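Local structure of sorbitol dehydrogenase (Gluconobacter oxydans, 5ITG) at residues Thr288-Val293 / Glu351-Ser356; Ile339-Ala344 / Asp395-Ser400. The protein probably oxidises D-sorbitol to L-sorbose with a nicotinamide cofactor, as a Rossmann-fold dehydrogenase of the mannitol dehydrogenase family. All coordinates share one frame; numbering follows the deposited sequence.

Contact 1: Thr288-Val293 / Glu351-Ser356; sequences TDWEYV and EGYRDS
Val293 and Tyr353 mark the closest backbone approach of the first turns of helix 288-312 to helix 350-361, their CA atoms 8.5 Å apart, and the gap is filled mainly by side chains. Tyr353 does the bridging. With its CG anti to the backbone N (chi1 -167°), its ring reaches across to helix 288-312 and lays one face against Val293. Val293 CG1 sits almost squarely over that face, 3.7 Å from the ring centroid and 11° off the ring normal, a CH-pi contact; the ring atom nearest the methyl is Tyr353 CD2. Trp290, one turn back from Val293, comes up with the rim of its six-membered ring: CZ3 lies 3.9 Å from Tyr353 CD1, which is met at the edge of the indole, near its plane. On the opposite face of the Tyr353 ring stands Ser356 OG, offset toward the rim, and that hydroxyl is hydrogen-bonded to Tyr353 O (2.5 Å). Met297 and Leu298, farther along helix 288-312, also touch the phenol, while Pro345 and Met348 of the loop that leads into helix 350-361 pack on Trp290. All three touching residues are buried. Helix 288-312 is therefore held to helix 350-361 within the C-terminal domain here by apolar and CH-pi packing, with no hydrogen bond or salt bridge between the segments to fix the direction of approach.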
loop_
_atom_site.group_PDB
_atom_site.type_symbol
_atom_site.label_atom_id
_atom_site.label_comp_id
_atom_site.label_asym_id
_atom_site.label_seq_id
_atom_site.Cartn_x
_atom_site.Cartn_y
_atom_site.Cartn_z
ATOM N N THR A 288 -2.680 14.831 -0.169
ATOM C CA THR A 288 -1.947 14.997 -1.416
ATOM C C THR A 288 -0.434 15.194 -1.341
ATOM O O THR A 288 0.314 14.479 -2.006
ATOM C CB THR A 288 -2.581 16.122 -2.256
ATOM O OG1 THR A 288 -3.987 15.869 -2.381
ATOM C CG2 THR A 288 -1.964 16.157 -3.652
ATOM N N ASP A 289 0.029 16.140 -0.532
ATOM C CA ASP A 289 1.468 16.363 -0.432
ATOM C C ASP A 289 2.218 15.110 0.029
ATOM O O ASP A 289 3.256 14.767 -0.543
ATOM C CB ASP A 289 1.767 17.545 0.491
ATOM C CG ASP A 289 1.300 18.867 -0.095
ATOM O OD1 ASP A 289 0.993 18.912 -1.307
ATOM O OD2 ASP A 289 1.248 19.866 0.649
ATOM N N TRP A 290 1.697 14.408 1.030
ATOM C CA TRP A 290 2.369 13.193 1.499
ATOM C C TRP A 290 2.383 12.076 0.450
ATOM O O TRP A 290 3.358 11.327 0.347
ATOM C CB TRP A 290 1.735 12.697 2.804
ATOM C CG TRP A 290 2.514 13.111 4.012
ATOM C CD1 TRP A 290 2.111 13.961 5.004
ATOM C CD2 TRP A 290 3.835 12.678 4.365
ATOM N NE1 TRP A 290 3.099 14.082 5.954
ATOM C CE2 TRP A 290 4.167 13.306 5.586
ATOM C CE3 TRP A 290 4.768 11.820 3.768
ATOM C CZ2 TRP A 290 5.397 13.100 6.223
ATOM C CZ3 TRP A 290 5.997 11.617 4.405
ATOM C CH2 TRP A 290 6.295 12.254 5.617
ATOM N N GLU A 291 1.317 11.966 -0.335
ATOM C CA GLU A 291 1.264 10.946 -1.389
ATOM C C GLU A 291 2.393 11.170 -2.390
ATOM O O GLU A 291 3.017 10.210 -2.864
ATOM C CB GLU A 291 -0.071 10.989 -2.156
ATOM C CG GLU A 291 -1.300 10.584 -1.355
ATOM C CD GLU A 291 -2.504 10.273 -2.247
ATOM O OE1 GLU A 291 -2.731 11.015 -3.227
ATOM O OE2 GLU A 291 -3.225 9.293 -1.961
ATOM N N TYR A 292 2.654 12.437 -2.720
ATOM C CA TYR A 292 3.703 12.743 -3.672
ATOM C C TYR A 292 5.104 12.563 -3.119
ATOM O O TYR A 292 6.026 12.301 -3.878
ATOM C CB TYR A 292 3.501 14.140 -4.276
ATOM C CG TYR A 292 2.440 14.088 -5.360
ATOM C CD1 TYR A 292 2.575 13.206 -6.434
ATOM C CD2 TYR A 292 1.266 14.836 -5.267
ATOM C CE1 TYR A 292 1.565 13.056 -7.386
ATOM C CE2 TYR A 292 0.241 14.694 -6.220
ATOM C CZ TYR A 292 0.403 13.793 -7.273
ATOM O OH TYR A 292 -0.606 13.604 -8.193
ATOM N N VAL A 293 5.273 12.695 -1.806
ATOM C CA VAL A 293 6.589 12.456 -1.216
ATOM C C VAL A 293 6.886 10.963 -1.425
ATOM O O VAL A 293 7.976 10.579 -1.859
ATOM C CB VAL A 293 6.609 12.731 0.301
ATOM C CG1 VAL A 293 7.925 12.201 0.905
ATOM C CG2 VAL A 293 6.481 14.231 0.560
ATOM N N GLU A 351 14.900 15.010 4.086
ATOM C CA GLU A 351 16.174 14.329 4.272
ATOM C C GLU A 351 15.999 13.120 5.172
ATOM O O GLU A 351 16.667 12.102 4.989
ATOM C CB GLU A 351 17.211 15.277 4.873
ATOM C CG GLU A 351 17.487 16.494 4.016
ATOM C CD GLU A 351 16.862 17.762 4.574
ATOM O OE1 GLU A 351 15.603 17.902 4.563
ATOM O OE2 GLU A 351 17.646 18.617 5.031
ATOM N N GLY A 352 15.109 13.246 6.151
ATOM C CA GLY A 352 14.835 12.142 7.054
ATOM C C GLY A 352 14.079 11.075 6.281
ATOM O O GLY A 352 14.255 9.881 6.511
ATOM N N TYR A 353 13.225 11.502 5.357
ATOM C CA TYR A 353 12.475 10.545 4.560
ATOM C C TYR A 353 13.465 9.792 3.678
ATOM O O TYR A 353 13.384 8.573 3.530
ATOM C CB TYR A 353 11.441 11.237 3.675
ATOM C CG TYR A 353 10.452 10.243 3.080
ATOM C CD1 TYR A 353 9.406 9.734 3.844
ATOM C CD2 TYR A 353 10.606 9.774 1.780
ATOM C CE1 TYR A 353 8.530 8.766 3.323
ATOM C CE2 TYR A 353 9.746 8.816 1.247
ATOM C CZ TYR A 353 8.714 8.317 2.022
ATOM O OH TYR A 353 7.873 7.370 1.488
ATOM N N ARG A 354 14.390 10.539 3.084
ATOM C CA ARG A 354 15.428 9.968 2.227
ATOM C C ARG A 354 16.167 8.881 3.001
ATOM O O ARG A 354 16.400 7.785 2.488
ATOM C CB ARG A 354 16.421 11.058 1.807
ATOM C CG ARG A 354 17.685 10.550 1.121
ATOM C CD ARG A 354 18.807 11.587 1.263
ATOM N NE ARG A 354 19.281 11.690 2.644
ATOM C CZ ARG A 354 19.925 12.741 3.149
ATOM N NH1 ARG A 354 20.180 13.806 2.394
ATOM N NH2 ARG A 354 20.332 12.723 4.411
ATOM N N ASP A 355 16.534 9.187 4.242
ATOM C CA ASP A 355 17.244 8.219 5.061
ATOM C C ASP A 355 16.428 6.948 5.260
ATOM O O ASP A 355 16.976 5.847 5.211
ATOM C CB ASP A 355 17.614 8.823 6.419
ATOM C CG ASP A 355 18.658 9.919 6.299
ATOM O OD1 ASP A 355 19.408 9.915 5.297
ATOM O OD2 ASP A 355 18.742 10.776 7.208
ATOM N N SER A 356 15.122 7.090 5.472
ATOM C CA SER A 356 14.273 5.915 5.669
ATOM C C SER A 356 14.161 5.086 4.390
ATOM O O SER A 356 14.116 3.857 4.443
ATOM C CB SER A 356 12.871 6.319 6.141
ATOM O OG SER A 356 12.159 7.016 5.130
#

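Contact 2: Ile339-Ala344 / Asp395-Ser400; sequences IPTLKA and DKRDLS
A Schellman motif closes helix 377-394 in the C-terminal domain of this mannitol dehydrogenase family member, and the chain leaving it meets the 3-10 turn and loop that follow helix 324-338. Lys396, with positive phi, is the C-prime residue of the motif; Arg397 N and Lys396 N return to Ala392 O and Ile393 O. Just beyond, Arg397 reaches Pro340 and Thr341, the nearest CA pair being Thr341 and Asp395 at 9.5 Å. The Arg397 side chain bends at chi3 (52°), which turns the guanidinium across the two residues instead of letting it extend. Thr341 and Arg397 approach from opposite directions, and the methyl CG2 of Thr341 lies 3.5 Å from Arg397 NE. Pro340 crosses Arg397 at about a right angle, its CB 3.5 Å from Arg397 NH2, with CG slightly farther off. These are contacts of carbon against a polar group, with no hydrogen bond between the segments; Arg397 NH2 instead gives a weak bond to Lys336 O in helix 324-338. The other branch of Thr341 is also occupied, OG1 being hydrogen-bonded to Asp337 O and Val338 O at the end of that same helix. An alanine at Arg397 would remove the guanidinium, and would probably leave Pro340 CB and Thr341 CG2 without this neighbour and Lys336 O without its weak donor. Three residues on, the chain starts helix 400-412, where Asp398 OD1 uses its syn lone pair to meet Ser400 OG at 2.9 Å and also takes a weak capping bond from Ser400 N.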
loop_
_atom_site.group_PDB
_atom_site.type_symbol
_atom_site.label_atom_id
_atom_site.label_comp_id
_atom_site.label_asym_id
_atom_site.label_seq_id
_atom_site.Cartn_x
_atom_site.Cartn_y
_atom_site.Cartn_z
ATOM N N ILE A 339 14.348 16.304 -3.935
ATOM C CA ILE A 339 14.144 17.162 -2.770
ATOM C C ILE A 339 14.022 18.660 -3.087
ATOM O O ILE A 339 13.155 19.347 -2.528
ATOM C CB ILE A 339 15.260 16.927 -1.702
ATOM C CG1 ILE A 339 15.022 15.576 -1.009
ATOM C CG2 ILE A 339 15.242 18.037 -0.650
ATOM C CD1 ILE A 339 16.089 15.197 0.016
ATOM N N PRO A 340 14.865 19.185 -3.989
ATOM C CA PRO A 340 14.762 20.622 -4.300
ATOM C C PRO A 340 13.489 21.000 -5.064
ATOM O O PRO A 340 13.132 22.173 -5.135
ATOM C CB PRO A 340 16.029 20.896 -5.117
ATOM C CG PRO A 340 16.990 19.815 -4.631
ATOM C CD PRO A 340 16.092 18.613 -4.563
ATOM N N THR A 341 12.801 20.011 -5.626
ATOM C CA THR A 341 11.578 20.293 -6.381
ATOM C C THR A 341 10.363 19.562 -5.805
ATOM O O THR A 341 9.383 19.319 -6.507
ATOM C CB THR A 341 11.749 19.912 -7.872
ATOM O OG1 THR A 341 11.849 18.488 -8.004
ATOM C CG2 THR A 341 13.022 20.543 -8.433
ATOM N N LEU A 342 10.432 19.242 -4.514
ATOM C CA LEU A 342 9.361 18.528 -3.822
ATOM C C LEU A 342 8.853 19.308 -2.611
ATOM O O LEU A 342 9.637 19.684 -1.743
ATOM C CB LEU A 342 9.866 17.158 -3.357
ATOM C CG LEU A 342 8.885 16.296 -2.559
ATOM C CD1 LEU A 342 7.644 16.018 -3.408
ATOM C CD2 LEU A 342 9.556 14.983 -2.147
ATOM N N LYS A 343 7.543 19.545 -2.546
ATOM C CA LYS A 343 6.980 20.279 -1.421
ATOM C C LYS A 343 7.035 19.401 -0.173
ATOM O O LYS A 343 6.658 18.231 -0.195
ATOM C CB LYS A 343 5.539 20.696 -1.732
ATOM C CG LYS A 343 4.848 21.449 -0.618
ATOM C CD LYS A 343 3.469 21.926 -1.074
ATOM C CE LYS A 343 2.678 22.548 0.071
ATOM N NZ LYS A 343 3.369 23.724 0.665
ATOM N N ALA A 344 7.501 19.969 0.927
ATOM C CA ALA A 344 7.618 19.205 2.155
ATOM C C ALA A 344 6.462 19.375 3.128
ATOM O O ALA A 344 6.095 20.494 3.492
ATOM C CB ALA A 344 8.923 19.551 2.851
ATOM N N ASP A 395 12.636 24.492 -14.866
ATOM C CA ASP A 395 13.512 25.392 -14.120
ATOM C C ASP A 395 14.950 25.400 -14.618
ATOM O O ASP A 395 15.821 26.012 -14.000
ATOM C CB ASP A 395 13.485 25.043 -12.631
ATOM C CG ASP A 395 12.096 25.131 -12.043
ATOM O OD1 ASP A 395 11.316 25.996 -12.496
ATOM O OD2 ASP A 395 11.787 24.342 -11.123
ATOM N N LYS A 396 15.195 24.717 -15.728
ATOM C CA LYS A 396 16.527 24.661 -16.323
ATOM C C LYS A 396 17.595 24.182 -15.345
ATOM O O LYS A 396 18.629 24.831 -15.161
ATOM C CB LYS A 396 16.886 26.043 -16.880
ATOM C CG LYS A 396 15.852 26.555 -17.892
ATOM C CD LYS A 396 16.038 28.024 -18.255
ATOM C CE LYS A 396 15.008 28.454 -19.299
ATOM N NZ LYS A 396 15.056 29.912 -19.616
ATOM N N ARG A 397 17.347 23.035 -14.722
ATOM C CA ARG A 397 18.287 22.466 -13.762
ATOM C C ARG A 397 19.075 21.322 -14.401
ATOM O O ARG A 397 18.720 20.856 -15.478
ATOM C CB ARG A 397 17.519 21.986 -12.530
ATOM C CG ARG A 397 16.977 23.135 -11.687
ATOM C CD ARG A 397 15.744 22.740 -10.903
ATOM N NE ARG A 397 15.947 21.530 -10.116
ATOM C CZ ARG A 397 16.835 21.412 -9.135
ATOM N NH1 ARG A 397 17.618 22.435 -8.813
ATOM N NH2 ARG A 397 16.930 20.270 -8.467
ATOM N N ASP A 398 20.144 20.881 -13.744
ATOM C CA ASP A 398 20.978 19.799 -14.269
ATOM C C ASP A 398 20.160 18.548 -14.586
ATOM O O ASP A 398 19.388 18.074 -13.754
ATOM C CB ASP A 398 22.092 19.452 -13.275
ATOM C CG ASP A 398 22.987 18.328 -13.774
ATOM O OD1 ASP A 398 23.396 18.371 -14.952
ATOM O OD2 ASP A 398 23.285 17.404 -12.989
ATOM N N LEU A 399 20.354 18.010 -15.785
ATOM C CA LEU A 399 19.611 16.838 -16.240
ATOM C C LEU A 399 20.413 15.539 -16.211
ATOM O O LEU A 399 19.879 14.465 -16.505
ATOM C CB LEU A 399 19.105 17.090 -17.664
ATOM C CG LEU A 399 18.181 18.304 -17.827
ATOM C CD1 LEU A 399 17.923 18.596 -19.293
ATOM C CD2 LEU A 399 16.885 18.032 -17.099
ATOM N N SER A 400 21.684 15.639 -15.843
ATOM C CA SER A 400 22.582 14.489 -15.798
ATOM C C SER A 400 22.039 13.215 -15.169
ATOM O O SER A 400 22.009 12.175 -15.820
ATOM C CB SER A 400 23.887 14.873 -15.092
ATOM O OG SER A 400 24.571 15.867 -15.832
#

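In the fold
From the N terminus, the chain passes through the Rossmann part before helix 288-312 begins at the first segment of contact 1. Farther on, helix 324-338 leads into 339-344, the first segment of contact 2, and the chain then enters helix 350-361, where contact 1 closes a largely helical loop of 57 residues. Helix 377-394 leads on to 395-400, which closes contact 2 over 50 residues. The two closures therefore cross instead of nesting. Their centres lie about 15 Å apart, and they touch where Leu342 CD2 packs on Val293 CA. Segment 339-344 thus runs from the turn between helices 377-394 and 400-412 back to the start of helix 288-312, within one C-terminal helical domain.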